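Side-chain contact in 11R-lipoxygenase (Gersemia fruticosa, PDB 3VF1), which probably catalyses, in a calcium-dependent manner, the insertion of molecular oxygen into polyunsaturated fatty acids with a single non-heme iron: residues Leu208-Phe211 and Ala212-Gly215. Numbering follows the deposited sequence.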
# COMPACT_ATOMS: atom_id res chain seq x y z
N LEU A 208 23.35 -11.96 -8.88
CA LEU A 208 24.64 -11.29 -8.96
C LEU A 208 24.51 -9.93 -9.64
O LEU A 208 25.13 -8.95 -9.21
CB LEU A 208 25.64 -12.16 -9.73
CG LEU A 208 27.05 -11.59 -9.92
CD1 LEU A 208 27.72 -11.34 -8.57
CD2 LEU A 208 27.88 -12.54 -10.76
N ALA A 209 23.71 -9.87 -10.69
CA ALA A 209 23.54 -8.64 -11.47
C ALA A 209 22.90 -7.53 -10.63
O ALA A 209 23.15 -6.35 -10.86
CB ALA A 209 22.72 -8.91 -12.71
N ASP A 210 22.08 -7.93 -9.66
CA ASP A 210 21.41 -6.96 -8.80
C ASP A 210 22.38 -6.43 -7.76
O ASP A 210 22.32 -5.26 -7.38
CB ASP A 210 20.20 -7.61 -8.13
CG ASP A 210 19.25 -8.24 -9.13
OD1 ASP A 210 18.43 -7.51 -9.72
OD2 ASP A 210 19.33 -9.47 -9.34
N PHE A 211 23.28 -7.29 -7.30
CA PHE A 211 24.39 -6.86 -6.45
C PHE A 211 25.25 -5.87 -7.23
O PHE A 211 25.70 -4.86 -6.69
CB PHE A 211 25.26 -8.06 -6.06
CG PHE A 211 24.79 -8.78 -4.82
CD1 PHE A 211 23.50 -9.27 -4.73
CD2 PHE A 211 25.66 -8.99 -3.77
CE1 PHE A 211 23.09 -9.94 -3.59
CE2 PHE A 211 25.25 -9.66 -2.63
CZ PHE A 211 23.96 -10.13 -2.55
N ALA A 212 25.46 -6.18 -8.50
CA ALA A 212 26.33 -5.38 -9.36
C ALA A 212 25.73 -4.01 -9.65
O ALA A 212 26.46 -3.03 -9.82
CB ALA A 212 26.61 -6.12 -10.64
N ASN A 213 24.40 -3.94 -9.73
CA ASN A 213 23.73 -2.67 -9.96
C ASN A 213 24.00 -1.67 -8.84
O ASN A 213 23.99 -0.46 -9.06
CB ASN A 213 22.22 -2.87 -10.13
CG ASN A 213 21.86 -3.48 -11.48
OD1 ASN A 213 22.62 -3.36 -12.44
ND2 ASN A 213 20.70 -4.12 -11.55
N LEU A 214 24.23 -2.19 -7.64
CA LEU A 214 24.53 -1.34 -6.49
C LEU A 214 26.03 -1.17 -6.29
O LEU A 214 26.47 -0.45 -5.39
CB LEU A 214 23.91 -1.94 -5.22
CG LEU A 214 22.40 -2.16 -5.25
CD1 LEU A 214 21.93 -2.80 -3.95
CD2 LEU A 214 21.67 -0.84 -5.49
N GLY A 215 26.82 -1.83 -7.13
CA GLY A 215 28.27 -1.75 -7.04
C GLY A 215 28.82 -2.57 -5.89
O GLY A 215 29.84 -2.22 -5.30
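Asn-213 folds its side chain back over the turn that carries Ala-209 and Asp-210. Its CB lies 3.6 Å from Asp-210 O. A chi1 of -75° swings CG away from its own carbonyl group and back along the helix, to 3.2 Å from Ala-209 O. At the tip, OD1 and ND2 stand equally far from that oxygen, each 3.4 Å from Ala-209 O, and neither hydrogen-bonds to it. A short polar amide suits this solvent-exposed last turn. The bond to that carbonyl comes instead from the backbone: Asn-213 N donates to Ala-209 O at 2.9 Å, and Ala-212 N donates in the same way to Leu-208 O. Alanine favours the helical conformation, and the methyl of Ala-212 simply lies beside the carbonyl oxygens of Leu-208 and Ala-209.

Asp-210 turns its carboxylate toward the start of the helix, where OD2 accepts a hydrogen bond from Gly-207 N; an acid suits the N-H groups there, and its charge may also favour the helix dipole. Phe-211 and Leu-214 supply nonpolar side chains buried against helix 619-632, and the Phe-211 ring also meets Phe-220 edge to face. Leu-214 CG lies 3.8 Å from Asp-210 O, and its side chain continues to Val-626.

In the last turn the bonds span three residues instead of four: Leu-214 N reaches Phe-211 O at 3.2 Å from above the carbonyl plane, and Gly-215 N bonds to Ala-212 O at 3.0 Å. Gly-215, the first residue to leave helical geometry, has a positive phi of 76°, which glycine adopts readily because it lacks a CB; it marks the Schellman motif closing the short surface helix 208-213.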